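PDB 5M3E: appr-1-p processing domain protein from Thermus aquaticus Y51MC23, which belongs to the macro-domain family, a compact alpha/beta/alpha fold, and binds adenosine-5-diphosphoribose. Local coordinates for residues A26-V31 / F85-K90; G68-Y73 / K107-R112. All coordinates share one frame; numbering follows the deposited sequence.

Contact 1. Residues A26-V31 / F85-K90; sequences ALVNTV and FNFPTK. With APR (adenosine-5-diphosphoribose), chain B.
N29 and N86 are paired across neighbouring parallel strands and join through their side-chain amides, while the backbone of N29 bonds F85 and F87, the residues flanking N86. Followed outward from the chain, N29 CB lies 3.4 Å from N86 OD1, and its CG, anti to the backbone N (chi1 -174°), carries ND2 to that same oxygen at 3.0 Å. The N-H enters in the plane of the N86 carbonyl although the two amides are turned 70° apart; N86 ND2 is also hydrogen-bonded to N52 OD1 and F71 O. Strands 26-31 and 83-88 run parallel in the central mixed sheet of the macro domain, with strand 120-123 on the other flank of 26-31. F85 N, N29 N, F87 N and V31 N form the alternating bonds of the pair, the last reaching F87 O at 2.8 Å. On the face of V28 and F87, V28 CG1 rests 3.7 Å from F87 CB, while A26 CB stands over the F85 ring in a CH-pi contact, 4.3 Å from its centroid. Past the last bridge, V31 O accepts T89 N at 3.0 Å, and T89 OG1 donates to O2B of adenosine-5-diphosphoribose at 2.7 Å.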
# COMPACT_ATOMS: atom_id res chain seq x y z
N ALA A 26 0.98 1.83 -10.12
CA ALA A 26 1.25 2.07 -8.68
C ALA A 26 1.17 0.82 -7.82
O ALA A 26 0.24 0.04 -7.95
CB ALA A 26 0.29 3.12 -8.12
N LEU A 27 2.14 0.65 -6.94
CA LEU A 27 2.18 -0.51 -6.04
C LEU A 27 2.00 -0.07 -4.59
O LEU A 27 2.60 0.89 -4.16
CB LEU A 27 3.51 -1.28 -6.18
CG LEU A 27 3.74 -2.16 -7.41
CD1 LEU A 27 5.10 -2.86 -7.30
CD2 LEU A 27 2.63 -3.18 -7.58
N VAL A 28 1.18 -0.80 -3.84
CA VAL A 28 0.99 -0.51 -2.43
C VAL A 28 1.88 -1.37 -1.60
O VAL A 28 1.83 -2.60 -1.68
CB VAL A 28 -0.47 -0.68 -1.96
CG1 VAL A 28 -0.60 -0.46 -0.45
CG2 VAL A 28 -1.38 0.28 -2.71
N ASN A 29 2.69 -0.70 -0.79
CA ASN A 29 3.54 -1.32 0.22
C ASN A 29 2.93 -1.15 1.62
O ASN A 29 2.35 -0.12 1.92
CB ASN A 29 4.96 -0.73 0.15
CG ASN A 29 5.94 -1.44 1.09
OD1 ASN A 29 5.69 -2.54 1.55
ND2 ASN A 29 7.04 -0.79 1.40
N THR A 30 3.07 -2.17 2.46
CA THR A 30 2.62 -2.12 3.87
C THR A 30 3.81 -1.76 4.75
O THR A 30 4.76 -2.55 4.88
CB THR A 30 2.11 -3.50 4.33
OG1 THR A 30 3.18 -4.46 4.29
CG2 THR A 30 1.02 -3.97 3.45
N VAL A 31 3.73 -0.60 5.40
CA VAL A 31 4.82 -0.14 6.24
C VAL A 31 4.40 0.18 7.66
O VAL A 31 3.22 0.35 7.95
CB VAL A 31 5.55 1.09 5.62
CG1 VAL A 31 6.10 0.75 4.26
CG2 VAL A 31 4.66 2.33 5.54
N PHE A 85 3.22 3.40 -3.27
CA PHE A 85 2.39 3.95 -2.22
C PHE A 85 2.69 3.17 -0.92
O PHE A 85 2.18 2.05 -0.72
CB PHE A 85 0.93 3.82 -2.64
CG PHE A 85 0.50 4.81 -3.71
CD1 PHE A 85 1.41 5.66 -4.39
CD2 PHE A 85 -0.84 4.88 -4.06
CE1 PHE A 85 0.96 6.56 -5.35
CE2 PHE A 85 -1.29 5.78 -5.03
CZ PHE A 85 -0.40 6.61 -5.68
N ASN A 86 3.51 3.76 -0.06
CA ASN A 86 3.80 3.20 1.20
C ASN A 86 2.67 3.49 2.19
O ASN A 86 2.54 4.59 2.70
CB ASN A 86 5.17 3.68 1.69
CG ASN A 86 6.29 3.28 0.74
OD1 ASN A 86 6.74 2.13 0.73
ND2 ASN A 86 6.75 4.23 -0.07
N PHE A 87 1.87 2.45 2.46
CA PHE A 87 0.65 2.49 3.27
C PHE A 87 0.98 2.08 4.72
O PHE A 87 1.38 0.95 4.99
CB PHE A 87 -0.34 1.50 2.64
CG PHE A 87 -1.76 1.61 3.14
CD1 PHE A 87 -2.10 1.41 4.51
CD2 PHE A 87 -2.82 1.86 2.23
CE1 PHE A 87 -3.42 1.48 4.93
CE2 PHE A 87 -4.13 1.91 2.66
CZ PHE A 87 -4.44 1.71 4.00
N PRO A 88 0.80 3.01 5.67
CA PRO A 88 1.00 2.63 7.06
C PRO A 88 -0.12 1.76 7.61
O PRO A 88 -1.25 2.23 7.81
CB PRO A 88 1.04 3.99 7.79
CG PRO A 88 1.58 4.90 6.73
CD PRO A 88 0.79 4.47 5.54
N THR A 89 0.22 0.49 7.80
CA THR A 89 -0.62 -0.47 8.51
C THR A 89 -0.18 -0.73 9.95
O THR A 89 -0.85 -1.48 10.67
CB THR A 89 -0.68 -1.79 7.77
OG1 THR A 89 0.56 -2.45 7.91
CG2 THR A 89 -0.98 -1.56 6.29
N LYS A 90 0.94 -0.14 10.38
CA LYS A 90 1.37 -0.19 11.77
C LYS A 90 1.95 1.13 12.21
O LYS A 90 2.43 1.90 11.38
CB LYS A 90 2.42 -1.28 11.98
CG LYS A 90 1.84 -2.67 12.08
CD LYS A 90 2.90 -3.67 12.48
CE LYS A 90 2.29 -5.06 12.65
NZ LYS A 90 3.19 -5.92 13.47
N1 APR B . 2.54 -10.66 -3.08
C2 APR B . 1.28 -10.68 -2.57
N3 APR B . 1.02 -10.90 -1.27
C4 APR B . 2.03 -11.13 -0.39
C5 APR B . 3.44 -11.12 -0.86
C6 APR B . 3.63 -10.86 -2.31
N6 APR B . 4.86 -10.84 -2.86
N7 APR B . 4.22 -11.36 0.22
C8 APR B . 3.39 -11.50 1.29
N9 APR B . 2.08 -11.37 0.91
C1' APR B . 0.86 -11.42 1.73
C2' APR B . 0.90 -12.39 2.90
O2' APR B . -0.33 -13.11 2.93
C3' APR B . 0.99 -11.53 4.13
O3' APR B . 0.33 -12.14 5.26
O4' APR B . 0.68 -10.11 2.28
C4' APR B . 0.33 -10.23 3.65
C5' APR B . 0.72 -8.96 4.40
O5' APR B . 2.14 -8.87 4.58
PA APR B . 2.73 -8.16 5.89
O1A APR B . 4.12 -7.71 5.52
O2A APR B . 2.51 -9.06 7.08
O3A APR B . 1.82 -6.81 6.02
PB APR B . 1.05 -6.28 7.34
O1B APR B . 0.25 -7.40 7.95
O2B APR B . 0.33 -4.97 6.99
O5D APR B . 2.20 -5.89 8.39
C5D APR B . 2.93 -4.66 8.39
O4D APR B . 4.98 -5.97 8.37
O1D APR B . 5.49 -5.69 6.12
C1D APR B . 5.93 -5.43 7.46
O2D APR B . 7.37 -3.49 7.75
C2D APR B . 6.01 -3.93 7.69
O3D APR B . 6.04 -3.56 10.12
C3D APR B . 5.21 -3.67 8.96
C4D APR B . 4.30 -4.90 9.05

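Contact 2. Residues G68-Y73 / K107-R112; sequences GRIFVY and KDLVCR
A chi1 of -161° swings the D108 carboxylate away from its own backbone N and across from the helix to the chain just ahead of strand 71-74, while R112, one turn on, folds back through bends at chi2 and chi3 to bring NH1 near the start of that strand. Helix 99-115 here packs on the face of the macro-domain sheet that carries F85 and F87, close to the edge strand 71-74, which runs antiparallel to its neighbour 83-88. OD2 of D108 accepts the N-H of I70 at 2.9 Å, on its anti side and 26° out of the carboxylate plane, so a helix side chain pins a backbone amide before the regular strand pairing begins. D108 CB meanwhile lies 3.3 Å from G68 O; G68, at a positive phi (85°), turns the chain into this approach. The I70 and D108 side chains pass one another head to tail, I70 CB lying 3.7 Å from D108 OD2, and I70 CG1 continues inward to L109, 3.9 Å from its CA; L109 also meets F85 of the sheet. V72 CG2 lies over one face of the R112 guanidinium, whose NE forms a salt bridge with E115. At the guanidinium edge, in its plane, a water accepts from R112 NH1 and from V72 N and donates to I70 O, the bond from V72 N to the water oxygen being 2.8 Å long.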
# COMPACT_ATOMS: atom_id res chain seq x y z
N GLY A 68 -2.91 7.04 8.37
CA GLY A 68 -3.85 7.85 7.59
C GLY A 68 -3.24 8.69 6.48
O GLY A 68 -3.96 9.44 5.81
N ARG A 69 -1.93 8.57 6.28
CA ARG A 69 -1.22 9.20 5.17
C ARG A 69 -0.41 8.15 4.38
O ARG A 69 0.46 7.49 4.95
CB ARG A 69 -0.26 10.29 5.70
CG ARG A 69 -0.97 11.56 6.17
CD ARG A 69 -0.35 12.82 5.58
NE ARG A 69 0.97 13.09 6.17
CZ ARG A 69 1.21 13.90 7.21
NH1 ARG A 69 0.23 14.59 7.81
NH2 ARG A 69 2.47 14.02 7.65
N ILE A 70 -0.68 8.03 3.08
CA ILE A 70 0.22 7.30 2.16
C ILE A 70 1.49 8.13 1.93
O ILE A 70 1.40 9.31 1.60
CB ILE A 70 -0.44 7.00 0.78
CG1 ILE A 70 -1.80 6.29 0.94
CG2 ILE A 70 0.45 6.13 -0.09
CD1 ILE A 70 -1.79 5.09 1.86
N PHE A 71 2.66 7.51 2.10
CA PHE A 71 3.92 8.14 1.69
C PHE A 71 4.24 7.66 0.28
O PHE A 71 4.51 6.48 0.10
CB PHE A 71 5.09 7.83 2.63
CG PHE A 71 6.43 8.22 2.06
CD1 PHE A 71 6.80 9.57 1.99
CD2 PHE A 71 7.30 7.26 1.53
CE1 PHE A 71 8.04 9.95 1.43
CE2 PHE A 71 8.53 7.62 0.98
CZ PHE A 71 8.90 8.98 0.93
N VAL A 72 4.24 8.58 -0.70
CA VAL A 72 4.42 8.22 -2.12
C VAL A 72 5.85 8.42 -2.54
O VAL A 72 6.45 9.46 -2.25
CB VAL A 72 3.48 9.00 -3.09
CG1 VAL A 72 3.82 8.71 -4.56
CG2 VAL A 72 2.01 8.67 -2.80
N TYR A 73 6.41 7.41 -3.22
CA TYR A 73 7.65 7.59 -3.94
C TYR A 73 7.37 7.52 -5.43
O TYR A 73 6.79 6.55 -5.92
CB TYR A 73 8.70 6.57 -3.55
CG TYR A 73 10.06 6.81 -4.19
CD1 TYR A 73 10.81 7.97 -3.89
CD2 TYR A 73 10.60 5.88 -5.10
CE1 TYR A 73 12.04 8.19 -4.49
CE2 TYR A 73 11.84 6.09 -5.69
CZ TYR A 73 12.56 7.25 -5.39
OH TYR A 73 13.78 7.45 -6.01
N LYS A 107 -8.95 5.96 2.78
CA LYS A 107 -9.38 7.34 2.45
C LYS A 107 -8.28 8.19 1.78
O LYS A 107 -8.55 8.83 0.77
CB LYS A 107 -9.90 8.07 3.69
CG LYS A 107 -11.30 7.65 4.11
CD LYS A 107 -11.64 8.15 5.50
CE LYS A 107 -13.02 7.67 5.91
NZ LYS A 107 -13.65 8.54 6.95
N ASP A 108 -7.06 8.18 2.32
CA ASP A 108 -5.94 8.89 1.69
C ASP A 108 -5.48 8.21 0.39
O ASP A 108 -4.99 8.88 -0.52
CB ASP A 108 -4.73 9.04 2.63
CG ASP A 108 -3.78 10.16 2.16
OD1 ASP A 108 -4.22 11.35 2.06
OD2 ASP A 108 -2.58 9.86 1.90
N LEU A 109 -5.63 6.89 0.30
CA LEU A 109 -5.24 6.18 -0.91
C LEU A 109 -6.11 6.69 -2.08
O LEU A 109 -5.59 7.03 -3.17
CB LEU A 109 -5.36 4.65 -0.72
CG LEU A 109 -4.97 3.73 -1.89
CD1 LEU A 109 -3.46 3.68 -2.04
CD2 LEU A 109 -5.47 2.33 -1.69
N VAL A 110 -7.41 6.80 -1.83
CA VAL A 110 -8.34 7.22 -2.86
C VAL A 110 -7.98 8.63 -3.39
O VAL A 110 -7.89 8.84 -4.60
CB VAL A 110 -9.81 7.08 -2.37
CG1 VAL A 110 -10.78 7.80 -3.29
CG2 VAL A 110 -10.17 5.60 -2.23
N CYS A 111 -7.72 9.57 -2.47
CA CYS A 111 -7.33 10.93 -2.85
C CYS A 111 -6.13 10.96 -3.79
O CYS A 111 -6.19 11.57 -4.86
CB CYS A 111 -7.02 11.78 -1.61
SG CYS A 111 -8.35 11.84 -0.39
N ARG A 112 -5.06 10.27 -3.39
CA ARG A 112 -3.80 10.32 -4.13
C ARG A 112 -3.88 9.62 -5.49
O ARG A 112 -3.25 10.09 -6.46
CB ARG A 112 -2.63 9.77 -3.30
CG ARG A 112 -2.51 10.31 -1.86
CD ARG A 112 -2.46 11.82 -1.73
NE ARG A 112 -1.27 12.38 -2.39
CZ ARG A 112 0.00 12.28 -1.95
NH1 ARG A 112 0.32 11.62 -0.81
NH2 ARG A 112 0.98 12.84 -2.67
O HOH W 1 3.29 11.16 0.02

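Contacts 1 and 2, whose centres lie about 9 Å apart, meet at strand 83-88, which belongs to contact 1 and lies between 26-31 and the edge strand 71-74 of contact 2. The join is direct, N86 N lying 2.9 Å from F71 O in a probable hydrogen bond. On the face of the sheet that carries F85 and F87 the two contacts pack together, with F87 CD2 3.4 Å from I70 CD1 and F85 CD1 3.5 Å from V72 CG2; L109 of contact 2 also touches V28. Their relation to the ligand differs. Contact 1 ends at adenosine-5-diphosphoribose, bonded through T89, whereas the I70 side chain in contact 2 remains about 11 Å from it.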